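PDB 3HXL: uncharacterized protein DSY3957 from Desulfitobacterium hafniense, which probably assembles into the contractile sheath that surrounds the tail tube of a myovirus-like phage. Local coordinates for residues G375-M387 and K397-S409. Sequence-based numbering, arbitrary orientation.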
ATOM      1  N   GLY A 375       6.588  35.741  15.457  1.00 28.06           N
ATOM      2  CA  GLY A 375       6.759  34.368  15.029  1.00 31.91           C
ATOM      3  C   GLY A 375       5.471  33.588  15.221  1.00 26.37           C
ATOM      4  O   GLY A 375       5.046  32.865  14.324  1.00 31.31           O
ATOM      5  N   ARG A 376       4.846  33.742  16.386  1.00 26.42           N
ATOM      6  CA  ARG A 376       3.599  33.043  16.698  1.00 29.99           C
ATOM      7  C   ARG A 376       2.442  33.506  15.815  1.00 31.04           C
ATOM      8  O   ARG A 376       1.575  32.714  15.442  1.00 27.63           O
ATOM      9  CB  ARG A 376       3.240  33.237  18.175  1.00 29.73           C
ATOM     10  CG  ARG A 376       4.141  32.463  19.139  1.00 36.03           C
ATOM     11  CD  ARG A 376       3.936  32.891  20.587  1.00 37.64           C
ATOM     12  NE  ARG A 376       4.406  34.256  20.815  1.00 57.54           N
ATOM     13  CZ  ARG A 376       4.389  34.877  21.991  1.00 53.96           C
ATOM     14  NH1 ARG A 376       3.923  34.260  23.069  1.00 67.90           N
ATOM     15  NH2 ARG A 376       4.843  36.120  22.090  1.00 46.36           N
ATOM     16  N   ASN A 377       2.431  34.795  15.491  1.00 25.73           N
ATOM     17  CA  ASN A 377       1.391  35.358  14.641  1.00 30.81           C
ATOM     18  C   ASN A 377       1.464  34.765  13.241  1.00 26.94           C
ATOM     19  O   ASN A 377       0.444  34.425  12.646  1.00 29.35           O
ATOM     20  CB  ASN A 377       1.536  36.882  14.567  1.00 28.50           C
ATOM     21  CG  ASN A 377       0.971  37.585  15.788  1.00 34.94           C
ATOM     22  OD1 ASN A 377       1.133  38.797  15.950  1.00 34.19           O
ATOM     23  ND2 ASN A 377       0.299  36.829  16.650  1.00 21.95           N
ATOM     24  N   LEU A 378       2.681  34.636  12.721  1.00 30.83           N
ATOM     25  CA  LEU A 378       2.880  34.092  11.384  1.00 34.70           C
ATOM     26  C   LEU A 378       2.462  32.628  11.305  1.00 33.98           C
ATOM     27  O   LEU A 378       1.878  32.187  10.311  1.00 30.71           O
ATOM     28  CB  LEU A 378       4.346  34.239  10.975  1.00 35.45           C
ATOM     29  CG  LEU A 378       4.692  33.889   9.526  1.00 40.10           C
ATOM     30  CD1 LEU A 378       3.831  34.699   8.563  1.00 36.91           C
ATOM     31  CD2 LEU A 378       6.164  34.163   9.289  1.00 32.08           C
ATOM     32  N   LEU A 379       2.766  31.879  12.358  1.00 29.76           N
ATOM     33  CA  LEU A 379       2.419  30.468  12.419  1.00 32.24           C
ATOM     34  C   LEU A 379       0.897  30.349  12.473  1.00 33.28           C
ATOM     35  O   LEU A 379       0.299  29.485  11.828  1.00 34.06           O
ATOM     36  CB  LEU A 379       3.038  29.841  13.667  1.00 38.04           C
ATOM     37  CG  LEU A 379       3.424  28.364  13.582  1.00 49.26           C
ATOM     38  CD1 LEU A 379       4.093  27.947  14.880  1.00 54.97           C
ATOM     39  CD2 LEU A 379       2.192  27.522  13.313  1.00 57.95           C
ATOM     40  N   LYS A 380       0.280  31.233  13.248  1.00 30.68           N
ATOM     41  CA  LYS A 380      -1.167  31.256  13.401  1.00 30.91           C
ATOM     42  C   LYS A 380      -1.842  31.526  12.061  1.00 33.35           C
ATOM     43  O   LYS A 380      -2.848  30.899  11.718  1.00 27.37           O
ATOM     44  CB  LYS A 380      -1.563  32.338  14.408  1.00 34.75           C
ATOM     45  CG  LYS A 380      -3.061  32.498  14.614  1.00 33.62           C
ATOM     46  CD  LYS A 380      -3.348  33.546  15.677  1.00 36.76           C
ATOM     47  CE  LYS A 380      -4.834  33.673  15.950  1.00 33.02           C
ATOM     48  NZ  LYS A 380      -5.109  34.657  17.032  1.00 38.12           N
ATOM     49  N   SER A 381      -1.282  32.465  11.307  1.00 28.89           N
ATOM     50  CA  SER A 381      -1.824  32.827  10.002  1.00 30.36           C
ATOM     51  C   SER A 381      -1.747  31.660   9.025  1.00 28.35           C
ATOM     52  O   SER A 381      -2.684  31.413   8.265  1.00 26.23           O
ATOM     53  CB  SER A 381      -1.060  34.024   9.427  1.00 34.16           C
ATOM     54  OG  SER A 381      -1.473  34.300   8.097  1.00 43.25           O
ATOM     55  N   GLU A 382      -0.630  30.943   9.039  1.00 26.39           N
ATOM     56  CA  GLU A 382      -0.471  29.817   8.132  1.00 30.99           C
ATOM     57  C   GLU A 382      -1.430  28.678   8.466  1.00 30.72           C
ATOM     58  O   GLU A 382      -1.906  27.980   7.571  1.00 24.27           O
ATOM     59  CB  GLU A 382       0.977  29.322   8.147  1.00 29.69           C
ATOM     60  CG  GLU A 382       1.965  30.345   7.598  1.00 46.08           C
ATOM     61  CD  GLU A 382       1.632  30.782   6.177  1.00 55.43           C
ATOM     62  OE1 GLU A 382       1.728  29.942   5.256  1.00 53.79           O
ATOM     63  OE2 GLU A 382       1.269  31.964   5.985  1.00 48.90           O
ATOM     64  N   CYS A 383      -1.721  28.497   9.749  1.00 27.21           N
ATOM     65  CA  CYS A 383      -2.637  27.440  10.162  1.00 32.57           C
ATOM     66  C   CYS A 383      -4.068  27.806   9.795  1.00 29.93           C
ATOM     67  O   CYS A 383      -4.844  26.957   9.357  1.00 26.77           O
ATOM     68  CB  CYS A 383      -2.514  27.195  11.665  1.00 33.05           C
ATOM     69  SG  CYS A 383      -0.921  26.462  12.110  1.00 39.99           S
ATOM     70  N   ILE A 384      -4.412  29.075   9.978  1.00 24.99           N
ATOM     71  CA  ILE A 384      -5.745  29.543   9.639  1.00 23.26           C
ATOM     72  C   ILE A 384      -5.969  29.318   8.153  1.00 27.67           C
ATOM     73  O   ILE A 384      -7.006  28.796   7.744  1.00 28.30           O
ATOM     74  CB  ILE A 384      -5.904  31.037   9.962  1.00 24.05           C
ATOM     75  CG1 ILE A 384      -5.859  31.237  11.478  1.00 29.77           C
ATOM     76  CG2 ILE A 384      -7.208  31.569   9.388  1.00 30.36           C
ATOM     77  CD1 ILE A 384      -6.979  30.553  12.216  1.00 44.55           C
ATOM     78  N   ASN A 385      -4.992  29.705   7.341  1.00 27.75           N
ATOM     79  CA  ASN A 385      -5.117  29.522   5.903  1.00 29.23           C
ATOM     80  C   ASN A 385      -5.291  28.049   5.574  1.00 31.37           C
ATOM     81  O   ASN A 385      -6.056  27.693   4.678  1.00 28.75           O
ATOM     82  CB  ASN A 385      -3.892  30.073   5.183  1.00 31.40           C
ATOM     83  CG  ASN A 385      -3.784  31.576   5.308  1.00 39.73           C
ATOM     84  OD1 ASN A 385      -4.789  32.287   5.226  1.00 38.56           O
ATOM     85  ND2 ASN A 385      -2.568  32.073   5.498  1.00 46.19           N
ATOM     86  N   TYR A 386      -4.578  27.198   6.306  1.00 25.12           N
ATOM     87  CA  TYR A 386      -4.667  25.759   6.091  1.00 28.78           C
ATOM     88  C   TYR A 386      -6.075  25.277   6.423  1.00 23.84           C
ATOM     89  O   TYR A 386      -6.687  24.539   5.653  1.00 27.43           O
ATOM     90  CB  TYR A 386      -3.663  25.019   6.980  1.00 28.88           C
ATOM     91  CG  TYR A 386      -3.783  23.511   6.899  1.00 24.36           C
ATOM     92  CD1 TYR A 386      -3.080  22.783   5.937  1.00 27.31           C
ATOM     93  CD2 TYR A 386      -4.633  22.815   7.758  1.00 23.21           C
ATOM     94  CE1 TYR A 386      -3.222  21.399   5.836  1.00 25.35           C
ATOM     95  CE2 TYR A 386      -4.784  21.436   7.665  1.00 19.98           C
ATOM     96  CZ  TYR A 386      -4.081  20.734   6.705  1.00 20.17           C
ATOM     97  OH  TYR A 386      -4.243  19.368   6.607  1.00 25.11           O
HETATM   98  N   MSE A 387      -6.583  25.694   7.577  1.00 22.35           N
HETATM   99  CA  MSE A 387      -7.913  25.279   7.991  1.00 20.69           C
HETATM  100  C   MSE A 387      -8.972  25.790   7.022  1.00 27.03           C
HETATM  101  O   MSE A 387      -9.955  25.099   6.753  1.00 21.37           O
HETATM  102  CB  MSE A 387      -8.200  25.762   9.411  1.00 25.33           C
HETATM  103  CG  MSE A 387      -7.290  25.139  10.468  1.00 26.37           C
HETATM  104 SE   MSE A 387      -7.454  23.190  10.574  1.00 36.99          SE
HETATM  105  CE  MSE A 387      -9.167  23.100  11.456  1.00 24.59           C
ATOM    106  N   LYS A 397     -16.194  22.024   8.612  1.00 24.36           N
ATOM    107  CA  LYS A 397     -17.219  23.044   8.507  1.00 29.22           C
ATOM    108  C   LYS A 397     -17.251  23.913   9.746  1.00 26.60           C
ATOM    109  O   LYS A 397     -16.664  23.575  10.771  1.00 23.99           O
ATOM    110  CB  LYS A 397     -18.583  22.384   8.308  1.00 31.51           C
ATOM    111  CG  LYS A 397     -18.916  21.354   9.376  1.00 39.75           C
ATOM    112  CD  LYS A 397     -20.159  20.566   9.006  1.00 49.49           C
ATOM    113  CE  LYS A 397     -20.493  19.533  10.068  1.00 56.77           C
ATOM    114  NZ  LYS A 397     -20.784  20.173  11.376  1.00 54.04           N
ATOM    115  N   ASN A 398     -17.941  25.040   9.632  1.00 29.54           N
ATOM    116  CA  ASN A 398     -18.085  25.972  10.737  1.00 35.39           C
ATOM    117  C   ASN A 398     -16.747  26.415  11.325  1.00 25.55           C
ATOM    118  O   ASN A 398     -16.623  26.583  12.537  1.00 32.26           O
ATOM    119  CB  ASN A 398     -18.944  25.348  11.842  1.00 37.03           C
ATOM    120  CG  ASN A 398     -20.263  24.806  11.319  1.00 49.98           C
ATOM    121  OD1 ASN A 398     -20.919  25.430  10.481  1.00 49.89           O
ATOM    122  ND2 ASN A 398     -20.666  23.642  11.823  1.00 52.56           N
ATOM    123  N   PHE A 399     -15.743  26.598  10.473  1.00 24.31           N
ATOM    124  CA  PHE A 399     -14.446  27.047  10.958  1.00 22.12           C
ATOM    125  C   PHE A 399     -14.375  28.565  10.882  1.00 27.29           C
ATOM    126  O   PHE A 399     -14.504  29.143   9.804  1.00 28.11           O
ATOM    127  CB  PHE A 399     -13.299  26.467  10.134  1.00 21.56           C
ATOM    128  CG  PHE A 399     -11.954  26.988  10.550  1.00 23.47           C
ATOM    129  CD1 PHE A 399     -11.373  26.565  11.742  1.00 24.07           C
ATOM    130  CD2 PHE A 399     -11.301  27.954   9.789  1.00 24.13           C
ATOM    131  CE1 PHE A 399     -10.160  27.096  12.175  1.00 29.99           C
ATOM    132  CE2 PHE A 399     -10.088  28.497  10.209  1.00 27.22           C
ATOM    133  CZ  PHE A 399      -9.515  28.066  11.407  1.00 29.55           C
ATOM    134  N   ASP A 400     -14.162  29.201  12.030  1.00 25.92           N
ATOM    135  CA  ASP A 400     -14.064  30.657  12.104  1.00 28.02           C
ATOM    136  C   ASP A 400     -12.641  31.030  12.512  1.00 19.66           C
ATOM    137  O   ASP A 400     -12.284  30.945  13.687  1.00 24.94           O
ATOM    138  CB  ASP A 400     -15.051  31.201  13.141  1.00 28.18           C
ATOM    139  CG  ASP A 400     -15.253  32.702  13.026  1.00 40.05           C
ATOM    140  OD1 ASP A 400     -14.316  33.402  12.583  1.00 36.69           O
ATOM    141  OD2 ASP A 400     -16.346  33.179  13.389  1.00 40.18           O
ATOM    142  N   GLY A 401     -11.835  31.438  11.536  1.00 23.43           N
ATOM    143  CA  GLY A 401     -10.460  31.812  11.808  1.00 26.62           C
ATOM    144  C   GLY A 401     -10.321  32.924  12.828  1.00 32.76           C
ATOM    145  O   GLY A 401      -9.241  33.149  13.377  1.00 30.45           O
ATOM    146  N   GLN A 402     -11.415  33.626  13.093  1.00 32.54           N
ATOM    147  CA  GLN A 402     -11.380  34.715  14.055  1.00 36.74           C
ATOM    148  C   GLN A 402     -11.472  34.252  15.500  1.00 36.56           C
ATOM    149  O   GLN A 402     -11.402  35.067  16.414  1.00 37.19           O
ATOM    150  CB  GLN A 402     -12.505  35.710  13.768  1.00 35.51           C
ATOM    151  CG  GLN A 402     -12.207  36.616  12.594  1.00 36.42           C
ATOM    152  CD  GLN A 402     -13.220  37.725  12.452  1.00 42.17           C
ATOM    153  OE1 GLN A 402     -13.698  38.276  13.444  1.00 36.59           O
ATOM    154  NE2 GLN A 402     -13.542  38.073  11.214  1.00 49.77           N
ATOM    155  N   THR A 403     -11.615  32.949  15.719  1.00 30.66           N
ATOM    156  CA  THR A 403     -11.715  32.460  17.085  1.00 32.81           C
ATOM    157  C   THR A 403     -11.403  30.980  17.276  1.00 30.60           C
ATOM    158  O   THR A 403     -11.164  30.533  18.398  1.00 33.34           O
ATOM    159  CB  THR A 403     -13.122  32.728  17.652  1.00 37.95           C
ATOM    160  OG1 THR A 403     -13.229  32.153  18.961  1.00 57.11           O
ATOM    161  CG2 THR A 403     -14.185  32.120  16.748  1.00 33.51           C
ATOM    162  N   ASP A 404     -11.387  30.225  16.186  1.00 31.11           N
ATOM    163  CA  ASP A 404     -11.146  28.789  16.267  1.00 29.48           C
ATOM    164  C   ASP A 404      -9.692  28.327  16.284  1.00 28.99           C
ATOM    165  O   ASP A 404      -9.427  27.126  16.217  1.00 27.78           O
ATOM    166  CB  ASP A 404     -11.909  28.090  15.139  1.00 21.32           C
ATOM    167  CG  ASP A 404     -13.412  28.155  15.338  1.00 30.06           C
ATOM    168  OD1 ASP A 404     -14.163  27.732  14.436  1.00 32.91           O
ATOM    169  OD2 ASP A 404     -13.844  28.627  16.410  1.00 39.64           O
ATOM    170  N   LEU A 405      -8.753  29.262  16.384  1.00 29.61           N
ATOM    171  CA  LEU A 405      -7.340  28.895  16.411  1.00 27.79           C
ATOM    172  C   LEU A 405      -6.485  29.990  17.042  1.00 38.89           C
ATOM    173  O   LEU A 405      -6.560  31.155  16.650  1.00 29.60           O
ATOM    174  CB  LEU A 405      -6.855  28.597  14.992  1.00 24.01           C
ATOM    175  CG  LEU A 405      -5.533  27.846  14.818  1.00 24.08           C
ATOM    176  CD1 LEU A 405      -5.536  27.149  13.469  1.00 30.72           C
ATOM    177  CD2 LEU A 405      -4.349  28.801  14.935  1.00 24.96           C
ATOM    178  N   THR A 406      -5.677  29.602  18.024  1.00 35.19           N
ATOM    179  CA  THR A 406      -4.806  30.537  18.726  1.00 36.51           C
ATOM    180  C   THR A 406      -3.410  29.947  18.905  1.00 40.77           C
ATOM    181  O   THR A 406      -3.217  28.737  18.766  1.00 35.17           O
ATOM    182  CB  THR A 406      -5.376  30.884  20.115  1.00 42.12           C
ATOM    183  OG1 THR A 406      -5.509  29.685  20.893  1.00 42.67           O
ATOM    184  CG2 THR A 406      -6.742  31.546  19.981  1.00 41.47           C
ATOM    185  N   VAL A 407      -2.444  30.808  19.214  1.00 36.38           N
ATOM    186  CA  VAL A 407      -1.058  30.391  19.411  1.00 39.35           C
ATOM    187  C   VAL A 407      -0.429  31.121  20.593  1.00 46.20           C
ATOM    188  O   VAL A 407      -0.280  32.342  20.563  1.00 48.36           O
ATOM    189  CB  VAL A 407      -0.204  30.679  18.154  1.00 39.28           C
ATOM    190  CG1 VAL A 407       1.251  30.325  18.419  1.00 32.24           C
ATOM    191  CG2 VAL A 407      -0.735  29.881  16.971  1.00 38.69           C
ATOM    192  N   GLN A 408      -0.065  30.370  21.632  1.00 45.69           N
ATOM    193  CA  GLN A 408       0.556  30.940  22.825  1.00 45.77           C
ATOM    194  C   GLN A 408       1.963  30.385  23.037  1.00 47.00           C
ATOM    195  O   GLN A 408       2.332  29.361  22.459  1.00 42.23           O
ATOM    196  CB  GLN A 408      -0.280  30.642  24.077  1.00 45.49           C
ATOM    197  CG  GLN A 408      -1.561  31.460  24.219  1.00 50.20           C
ATOM    198  CD  GLN A 408      -2.774  30.782  23.612  1.00 54.50           C
ATOM    199  OE1 GLN A 408      -3.875  31.339  23.622  1.00 60.65           O
ATOM    200  NE2 GLN A 408      -2.583  29.573  23.082  1.00 62.19           N
ATOM    201  N   SER A 409       2.742  31.068  23.872  1.00 46.03           N
ATOM    202  CA  SER A 409       4.104  30.642  24.175  1.00 50.08           C
ATOM    203  C   SER A 409       4.087  29.496  25.180  1.00 44.81           C
ATOM    204  O   SER A 409       3.302  29.506  26.129  1.00 42.89           O
ATOM    205  CB  SER A 409       4.909  31.810  24.749  1.00 56.37           C
ATOM    206  OG  SER A 409       6.177  31.373  25.214  1.00 65.24           O
TER
HETATM  207  O   HOH W   1      -3.368  33.426  19.123  1.00 36.23           O
HETATM  208  O   HOH W   2      -7.731  34.250  17.647  1.00 40.94           O
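Arg376 lays its aliphatic stem against Val407, CB standing 3.5 Å from Val407 CG1. Its chain bends at chi3, NE bonds back to the carbonyl of Asn372, and the guanidinium turns an edge toward the backbone N of Ser409; since both groups are donors, that approach is not a hydrogen bond. One turn on, Lys380 runs fully extended past Leu405, CG anti to the backbone N (chi1 178°). Its CB meets Val407 CG2 at 3.6 Å, while the ammonium reaches the strand through water: one molecule accepts from Lys380 NZ and, at 2.8 Å, from Val407 N, and a second accepts from Lys380 NZ and donates only weakly to Leu405 O. No direct hydrogen bond joins the two segments; these two waters bridge Lys380 to the strand. Cys383 presents CB to Leu405 CD1 at 3.5 Å. Ile384 pushes CD1 tightly against Leu405 CB (3.4 Å) and touches the rim of the Phe399 ring; its CG2 lies 4.1 Å from Gly401 CA, where the lack of a side chain permits the close backbone approach. Met387, a selenomethionine, sets CB over one face of Phe399 in a CH-pi contact, 3.5 Å from the ring centroid and 18° off its normal, with SE more distant above the ring. In the sheath C-terminal domain, helix 373-392 thus covers strand 405-408, an edge strand, within this chain, of a three-stranded antiparallel sheet; the axis of segment 375-387 runs at 157° to that strand, nearly antiparallel. Leu405 and Val407 also touch strand 415-422, and Cys383 meets Phe361 of helix 344-364.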